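Local coordinates for uncharacterized protein (PDB 3LPZ), which probably serves as the Get4 component of the Get pathway, binding Get5 during the biogenesis of tail-anchored membrane proteins, at residues A88-R91 against V92-A95; T208-R211 against I212-A216. All coordinates share one frame; numbering follows the deposited sequence.

Contact 1. Residues A88-R91 against V92-A95; sequences AGQR and VDGA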
loop_
_atom_site.group_PDB
_atom_site.type_symbol
_atom_site.label_atom_id
_atom_site.label_comp_id
_atom_site.label_asym_id
_atom_site.label_seq_id
_atom_site.Cartn_x
_atom_site.Cartn_y
_atom_site.Cartn_z
ATOM N N ALA A 88 -16.904 -5.277 -20.684
ATOM C CA ALA A 88 -18.236 -4.770 -20.376
ATOM C C ALA A 88 -18.238 -3.269 -20.059
ATOM O O ALA A 88 -19.291 -2.680 -19.970
ATOM C CB ALA A 88 -18.809 -5.538 -19.192
ATOM N N GLY A 89 -17.066 -2.664 -19.869
ATOM C CA GLY A 89 -17.012 -1.293 -19.361
ATOM C C GLY A 89 -17.597 -1.158 -17.944
ATOM O O GLY A 89 -18.109 -0.098 -17.579
ATOM N N GLN A 90 -17.521 -2.237 -17.157
ATOM C CA GLN A 90 -18.013 -2.256 -15.776
ATOM C C GLN A 90 -17.132 -1.361 -14.874
ATOM O O GLN A 90 -15.936 -1.617 -14.695
ATOM C CB GLN A 90 -18.071 -3.704 -15.230
ATOM C CG GLN A 90 -18.497 -3.788 -13.731
ATOM C CD GLN A 90 -19.889 -3.261 -13.522
ATOM O OE1 GLN A 90 -20.829 -3.797 -14.080
ATOM N NE2 GLN A 90 -20.033 -2.199 -12.731
ATOM N N ARG A 91 -17.723 -0.286 -14.346
ATOM C CA ARG A 91 -17.014 0.560 -13.388
ATOM C C ARG A 91 -16.903 -0.125 -12.023
ATOM O O ARG A 91 -17.705 -0.982 -11.682
ATOM C CB ARG A 91 -17.708 1.919 -13.226
ATOM C CG ARG A 91 -18.136 2.596 -14.529
ATOM C CD ARG A 91 -17.274 3.776 -14.929
ATOM N NE ARG A 91 -16.781 4.592 -13.807
ATOM C CZ ARG A 91 -15.594 5.195 -13.841
ATOM N NH1 ARG A 91 -14.824 5.072 -14.929
ATOM N NH2 ARG A 91 -15.164 5.906 -12.811
ATOM N N VAL A 92 -15.880 0.239 -11.257
ATOM C CA VAL A 92 -15.742 -0.241 -9.892
ATOM C C VAL A 92 -17.014 0.109 -9.080
ATOM O O VAL A 92 -17.444 1.272 -9.037
ATOM C CB VAL A 92 -14.495 0.359 -9.207
ATOM C CG1 VAL A 92 -14.376 -0.118 -7.753
ATOM C CG2 VAL A 92 -13.211 0.021 -9.983
ATOM N N ASP A 93 -17.628 -0.900 -8.483
ATOM C CA ASP A 93 -18.790 -0.700 -7.630
ATOM C C ASP A 93 -18.853 -1.835 -6.600
ATOM O O ASP A 93 -17.981 -2.724 -6.583
ATOM C CB ASP A 93 -20.109 -0.524 -8.440
ATOM C CG ASP A 93 -20.600 -1.818 -9.131
ATOM O OD1 ASP A 93 -20.012 -2.923 -8.969
ATOM O OD2 ASP A 93 -21.611 -1.724 -9.868
ATOM N N GLY A 94 -19.868 -1.804 -5.738
ATOM C CA GLY A 94 -19.894 -2.733 -4.618
ATOM C C GLY A 94 -19.923 -4.190 -5.029
ATOM O O GLY A 94 -19.175 -5.026 -4.497
ATOM N N ALA A 95 -20.819 -4.502 -5.950
ATOM C CA ALA A 95 -21.022 -5.882 -6.397
ATOM C C ALA A 95 -19.823 -6.437 -7.188
ATOM O O ALA A 95 -19.456 -7.606 -7.014
ATOM C CB ALA A 95 -22.357 -6.004 -7.219
#
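Q90, R91, V92 and D93 form an extended link between two helices of the alpha-solenoid, the chain running stretched out through Q90, R91 (psi 154°) and V92 before helix 94-104 begins. Helix 71-88 ends in a Schellman motif, with G89 taking up the positive phi, and D93 occupies the N-cap position of the next helix. The side chain of Q90 folds over toward the residue that follows it. Its CG lies anti to the backbone N and the chain then bends at chi2 (63°), which carries the amide forward to the carbonyl of R91. There NE2 donates to R91 O at 2.8 Å, almost straight and within the plane of the Q90 amide; it meets a lone pair of the carbonyl. This bond holds the amide of Q90 in its rotation. The same NE2 lies 3.3 Å from D93 OD2, the amide and carboxylate planes turned 36° against each other. The other carboxylate oxygen, D93 OD1, is hydrogen-bonded to S96 OG, and the D93 side chain caps a backbone N just beyond A95. The V92 side chain packs on W124 and S125 of helix 112-128. The R91 chain, bent at chi2 and chi3, leads off over the surface, where NH2 forms a salt bridge with D130 OD1.

Contact 2. Residues T208-R211 against I212-A216; sequences TAYR and IFTSA
Helix 203-220 carries this contact within about two and a half of its turns, where the carbonyls of T208, A209, Y210 and R211 receive the amides of the residues four places on. The bond from I212 N to T208 O is 2.9 Å long and nearly straight, and I212 CG1 lies against the same oxygen at 3.4 Å. Two of the carbonyls are gripped twice. Y210 O accepts T214 N and, at 2.8 Å, T214 OG1, the two donors reaching it from opposite faces of its plane. R211 O is held likewise by S215 N and S215 OG, the hydroxyl standing above the carbonyl plane at 2.9 Å. Such hydroxyl-to-carbonyl bonds along a helix are a familiar way for threonine and serine to satisfy their polar ends, here in a helix of the alpha-solenoid packed among helices 166-179, 186-199 and 243-256. With chi1 at 62°, T214 directs OG1 back to the Y210 carbonyl and over the centre of one face of the Y210 ring, while CG2 makes an off-centre CH-pi contact, 3.7 Å from Y210 CE1. An alanine in place of T214 would lack OG1 and CG2, and is likely to leave Y210 O with only the amide of these two donors and part of the tyrosine face uncovered. Beyond the ring, Y210 OH bonds S249 OG and R237 N, while F213 meets Y175 edge-to-face.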
loop_
_atom_site.group_PDB
_atom_site.type_symbol
_atom_site.label_atom_id
_atom_site.label_comp_id
_atom_site.label_asym_id
_atom_site.label_seq_id
_atom_site.Cartn_x
_atom_site.Cartn_y
_atom_site.Cartn_z
ATOM N N THR A 208 -2.809 8.784 12.232
ATOM C CA THR A 208 -3.321 7.525 12.749
ATOM C C THR A 208 -2.176 6.499 12.908
ATOM O O THR A 208 -2.061 5.853 13.953
ATOM C CB THR A 208 -4.465 6.965 11.838
ATOM O OG1 THR A 208 -5.559 7.896 11.855
ATOM C CG2 THR A 208 -4.967 5.587 12.311
ATOM N N ALA A 209 -1.356 6.319 11.870
ATOM C CA ALA A 209 -0.255 5.348 11.960
ATOM C C ALA A 209 0.681 5.690 13.131
ATOM O O ALA A 209 1.069 4.825 13.901
ATOM C CB ALA A 209 0.535 5.289 10.647
ATOM N N TYR A 210 0.999 6.966 13.282
ATOM C CA TYR A 210 1.827 7.419 14.386
ATOM C C TYR A 210 1.198 7.079 15.754
ATOM O O TYR A 210 1.853 6.547 16.659
ATOM C CB TYR A 210 2.018 8.922 14.257
ATOM C CG TYR A 210 2.577 9.551 15.499
ATOM C CD1 TYR A 210 3.946 9.500 15.771
ATOM C CD2 TYR A 210 1.726 10.194 16.420
ATOM C CE1 TYR A 210 4.463 10.061 16.934
ATOM C CE2 TYR A 210 2.247 10.766 17.583
ATOM C CZ TYR A 210 3.618 10.694 17.823
ATOM O OH TYR A 210 4.126 11.270 18.975
ATOM N N ARG A 211 -0.090 7.354 15.896
ATOM C CA ARG A 211 -0.741 7.094 17.176
ATOM C C ARG A 211 -0.764 5.586 17.470
ATOM O O ARG A 211 -0.430 5.157 18.573
ATOM C CB ARG A 211 -2.150 7.692 17.183
ATOM C CG ARG A 211 -2.111 9.233 17.132
ATOM C CD ARG A 211 -3.465 9.833 17.453
ATOM N NE ARG A 211 -4.347 9.867 16.304
ATOM C CZ ARG A 211 -4.671 10.986 15.650
ATOM N NH1 ARG A 211 -4.179 12.174 16.022
ATOM N NH2 ARG A 211 -5.499 10.925 14.624
ATOM N N ILE A 212 -1.129 4.785 16.484
ATOM C CA ILE A 212 -1.143 3.320 16.677
ATOM C C ILE A 212 0.237 2.767 17.018
ATOM O O ILE A 212 0.377 1.957 17.970
ATOM C CB ILE A 212 -1.760 2.577 15.464
ATOM C CG1 ILE A 212 -3.250 2.960 15.268
ATOM C CG2 ILE A 212 -1.563 1.044 15.560
ATOM C CD1 ILE A 212 -4.253 2.521 16.408
ATOM N N PHE A 213 1.257 3.182 16.270
ATOM C CA PHE A 213 2.591 2.604 16.474
ATOM C C PHE A 213 3.095 2.984 17.887
ATOM O O PHE A 213 3.593 2.131 18.639
ATOM C CB PHE A 213 3.579 3.118 15.411
ATOM C CG PHE A 213 4.944 2.529 15.522
ATOM C CD1 PHE A 213 5.886 3.063 16.412
ATOM C CD2 PHE A 213 5.306 1.424 14.729
ATOM C CE1 PHE A 213 7.186 2.497 16.517
ATOM C CE2 PHE A 213 6.580 0.860 14.826
ATOM C CZ PHE A 213 7.525 1.389 15.727
ATOM N N THR A 214 3.004 4.272 18.218
ATOM C CA THR A 214 3.465 4.721 19.524
ATOM C C THR A 214 2.633 4.179 20.697
ATOM O O THR A 214 3.197 3.949 21.751
ATOM C CB THR A 214 3.649 6.256 19.610
ATOM O OG1 THR A 214 2.392 6.927 19.385
ATOM C CG2 THR A 214 4.710 6.708 18.584
ATOM N N SER A 215 1.320 3.967 20.516
ATOM C CA SER A 215 0.537 3.294 21.573
ATOM C C SER A 215 1.033 1.871 21.773
ATOM O O SER A 215 1.099 1.418 22.898
ATOM C CB SER A 215 -0.960 3.239 21.259
ATOM O OG SER A 215 -1.411 4.564 21.205
ATOM N N ALA A 216 1.369 1.185 20.675
ATOM C CA ALA A 216 1.860 -0.194 20.753
ATOM C C ALA A 216 3.197 -0.218 21.503
ATOM O O ALA A 216 3.426 -1.064 22.387
ATOM C CB ALA A 216 1.999 -0.821 19.317
#

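Contact 1 comes first along the chain, at the junction of helices 71-88 and 94-104, and contact 2 follows much later, within the single helix 203-220. Their centres are 35 Å apart, on opposite sides of the centre of the chain, and the nearest atoms remain about 23 Å from each other, so neither touches the other. Both belong to the Get4 family region of the chain, yet they share no helix. Contact 1 is a surface connection between successive helices; contact 2 is partly buried among several of them. Together they sample the two kinds of element that build an elongated alpha-solenoid: the turns between helices and the packed helices themselves.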